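Local coordinates for protein A-adding tRNA nucleotidyltransferase (Aquifex aeolicus, PDB 4WBY) that adds the terminal adenosine to tRNAs ending in CC, using ATP, and so completes their CCA 3' end, at residues A[270-275]-A[297-302]. Numbering follows the deposited sequence.
With SO4 (sulfate ion), chain E.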
loop_
_atom_site.group_PDB
_atom_site.type_symbol
_atom_site.label_atom_id
_atom_site.label_comp_id
_atom_site.label_asym_id
_atom_site.label_seq_id
_atom_site.Cartn_x
_atom_site.Cartn_y
_atom_site.Cartn_z
ATOM N N TYR A 270 3.328 -3.434 -9.023
ATOM C CA TYR A 270 4.717 -3.886 -8.933
ATOM C C TYR A 270 5.150 -4.351 -7.554
ATOM O O TYR A 270 6.122 -5.090 -7.433
ATOM C CB TYR A 270 5.672 -2.778 -9.373
ATOM C CG TYR A 270 5.457 -2.245 -10.770
ATOM C CD1 TYR A 270 5.825 -2.992 -11.890
ATOM C CD2 TYR A 270 4.956 -0.967 -10.972
ATOM C CE1 TYR A 270 5.651 -2.494 -13.169
ATOM C CE2 TYR A 270 4.783 -0.457 -12.248
ATOM C CZ TYR A 270 5.137 -1.220 -13.340
ATOM O OH TYR A 270 4.967 -0.711 -14.600
ATOM N N GLY A 271 4.464 -3.894 -6.513
ATOM C CA GLY A 271 4.815 -4.294 -5.160
ATOM C C GLY A 271 4.886 -5.801 -4.984
ATOM O O GLY A 271 5.735 -6.306 -4.239
ATOM N N TRP A 272 4.011 -6.523 -5.678
ATOM C CA TRP A 272 4.009 -7.977 -5.585
ATOM C C TRP A 272 5.304 -8.590 -6.117
ATOM O O TRP A 272 5.718 -9.651 -5.657
ATOM C CB TRP A 272 2.819 -8.567 -6.346
ATOM C CG TRP A 272 1.503 -8.264 -5.719
ATOM C CD1 TRP A 272 0.592 -7.342 -6.137
ATOM C CD2 TRP A 272 0.947 -8.881 -4.549
ATOM N NE1 TRP A 272 -0.501 -7.352 -5.309
ATOM C CE2 TRP A 272 -0.310 -8.287 -4.325
ATOM C CE3 TRP A 272 1.387 -9.884 -3.677
ATOM C CZ2 TRP A 272 -1.133 -8.654 -3.257
ATOM C CZ3 TRP A 272 0.569 -10.252 -2.617
ATOM C CH2 TRP A 272 -0.682 -9.641 -2.418
ATOM N N LEU A 273 5.947 -7.923 -7.073
ATOM C CA LEU A 273 7.223 -8.413 -7.597
ATOM C C LEU A 273 8.322 -8.390 -6.539
ATOM O O LEU A 273 9.147 -9.297 -6.478
ATOM C CB LEU A 273 7.670 -7.590 -8.803
ATOM C CG LEU A 273 6.764 -7.602 -10.029
ATOM C CD1 LEU A 273 7.405 -6.801 -11.157
ATOM C CD2 LEU A 273 6.495 -9.021 -10.470
ATOM N N TYR A 274 8.348 -7.345 -5.720
ATOM C CA TYR A 274 9.285 -7.297 -4.611
ATOM C C TYR A 274 9.028 -8.454 -3.669
ATOM O O TYR A 274 9.959 -9.096 -3.195
ATOM C CB TYR A 274 9.172 -5.983 -3.842
ATOM C CG TYR A 274 9.677 -4.769 -4.582
ATOM C CD1 TYR A 274 11.022 -4.419 -4.546
ATOM C CD2 TYR A 274 8.807 -3.963 -5.303
ATOM C CE1 TYR A 274 11.483 -3.301 -5.213
ATOM C CE2 TYR A 274 9.258 -2.847 -5.971
ATOM C CZ TYR A 274 10.594 -2.519 -5.923
ATOM O OH TYR A 274 11.038 -1.404 -6.586
ATOM N N LEU A 275 7.751 -8.711 -3.397
ATOM C CA LEU A 275 7.379 -9.802 -2.511
ATOM C C LEU A 275 7.843 -11.154 -3.066
ATOM O O LEU A 275 8.359 -11.989 -2.326
ATOM C CB LEU A 275 5.871 -9.808 -2.286
ATOM C CG LEU A 275 5.420 -10.700 -1.137
ATOM C CD1 LEU A 275 5.820 -10.079 0.196
ATOM C CD2 LEU A 275 3.919 -10.910 -1.218
ATOM N N PRO A 297 -3.159 -11.757 -6.140
ATOM C CA PRO A 297 -3.810 -11.926 -7.445
ATOM C C PRO A 297 -3.346 -13.185 -8.164
ATOM O O PRO A 297 -2.228 -13.668 -7.935
ATOM C CB PRO A 297 -3.368 -10.684 -8.225
ATOM C CG PRO A 297 -3.096 -9.656 -7.175
ATOM C CD PRO A 297 -2.573 -10.412 -5.978
ATOM N N SER A 298 -4.207 -13.701 -9.034
ATOM C CA SER A 298 -3.883 -14.852 -9.855
ATOM C C SER A 298 -2.548 -14.691 -10.568
ATOM O O SER A 298 -1.737 -15.615 -10.575
ATOM C CB SER A 298 -4.988 -15.092 -10.875
ATOM O OG SER A 298 -4.529 -15.959 -11.894
ATOM N N TRP A 299 -2.297 -13.525 -11.160
ATOM C CA TRP A 299 -1.064 -13.378 -11.927
ATOM C C TRP A 299 0.159 -13.516 -11.031
ATOM O O TRP A 299 1.178 -14.040 -11.456
ATOM C CB TRP A 299 -1.025 -12.049 -12.702
ATOM C CG TRP A 299 -0.941 -10.765 -11.887
ATOM C CD1 TRP A 299 -1.985 -9.940 -11.553
ATOM C CD2 TRP A 299 0.243 -10.127 -11.380
ATOM N NE1 TRP A 299 -1.524 -8.847 -10.857
ATOM C CE2 TRP A 299 -0.162 -8.942 -10.732
ATOM C CE3 TRP A 299 1.603 -10.454 -11.393
ATOM C CZ2 TRP A 299 0.747 -8.081 -10.108
ATOM C CZ3 TRP A 299 2.504 -9.592 -10.775
ATOM C CH2 TRP A 299 2.070 -8.427 -10.141
ATOM N N VAL A 300 0.045 -13.068 -9.786
ATOM C CA VAL A 300 1.146 -13.188 -8.836
ATOM C C VAL A 300 1.387 -14.650 -8.468
ATOM O O VAL A 300 2.530 -15.125 -8.443
ATOM C CB VAL A 300 0.873 -12.374 -7.560
ATOM C CG1 VAL A 300 1.999 -12.566 -6.548
ATOM C CG2 VAL A 300 0.683 -10.896 -7.900
ATOM N N ARG A 301 0.307 -15.366 -8.183
ATOM C CA ARG A 301 0.417 -16.760 -7.793
ATOM C C ARG A 301 0.928 -17.611 -8.951
ATOM O O ARG A 301 1.742 -18.517 -8.745
ATOM C CB ARG A 301 -0.928 -17.269 -7.277
ATOM C CG ARG A 301 -1.341 -16.546 -5.995
ATOM C CD ARG A 301 -2.649 -17.044 -5.418
ATOM N NE ARG A 301 -3.799 -16.544 -6.155
ATOM C CZ ARG A 301 -4.579 -17.315 -6.904
ATOM N NH1 ARG A 301 -4.318 -18.611 -7.008
ATOM N NH2 ARG A 301 -5.604 -16.790 -7.558
ATOM N N GLU A 302 0.491 -17.295 -10.170
ATOM C CA GLU A 302 0.966 -18.014 -11.344
ATOM C C GLU A 302 2.427 -17.662 -11.633
ATOM O O GLU A 302 3.222 -18.532 -11.993
ATOM C CB GLU A 302 0.089 -17.710 -12.558
ATOM C CG GLU A 302 -1.368 -18.172 -12.425
ATOM C CD GLU A 302 -1.554 -19.682 -12.478
ATOM O OE1 GLU A 302 -0.589 -20.415 -12.791
ATOM O OE2 GLU A 302 -2.688 -20.139 -12.215
HETATM S S SO4 E . -7.221 -19.773 -9.267
HETATM O O1 SO4 E . -6.462 -20.214 -8.101
HETATM O O2 SO4 E . -7.008 -18.349 -9.519
HETATM O O3 SO4 E . -6.828 -20.558 -10.439
HETATM O O4 SO4 E . -8.649 -20.015 -9.049
#
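The indole of Trp272 lies against Pro297 and Val300, which sit over one and the same face of it. Pro297 CD stands above the six-membered ring, 3.9 Å from its centroid, and Val300 CG2 above the five-membered ring, coming within 3.5 Å of Trp272 CG; both are CH-pi contacts displaced toward the rim. The proline meets the indole tip to tip, whereas the valine crosses it at about a right angle. Trp299 approaches obliquely, its six-membered ring turned 85° from the five-membered ring of Trp272, with CH2 3.9 Å from Trp272 CB and CZ2 beside Trp272 CD1. Trp299 CG lies between the backbone N and the carbonyl carbon (chi1 67°). Val300 CG2 rests 3.3 Å above the plane of the Trp299 ring, over its centre. This one methyl thus packs on both indoles.

The contact joins helices 271-278 and 298-309 in the all-helical C-terminal part of the A-adding enzyme, away from the ATP-binding residues. Their short segments run in roughly the same direction, at 26°, with axes 10.7 Å apart, a spacing bridged by the two tryptophans. An alanine in place of Trp272 would probably open a gap beside Pro297 CD and Val300 CG2 and leave Trp299 CZ2 without its neighbour CD1, although CH2 would keep CB. At the edge of the Trp299 ring, Leu273 CD2 lies 4.0 Å from CZ3; Leu273 also touches Leu252 and Leu340, and the Trp299 ring stacks with His335. On the outer side of helix 298-309, Arg301 hydrogen-bonds a sulfate ion, probably from the crystallisation liquor, through NH1 to O1 and NH2 to O2, both 2.9 Å.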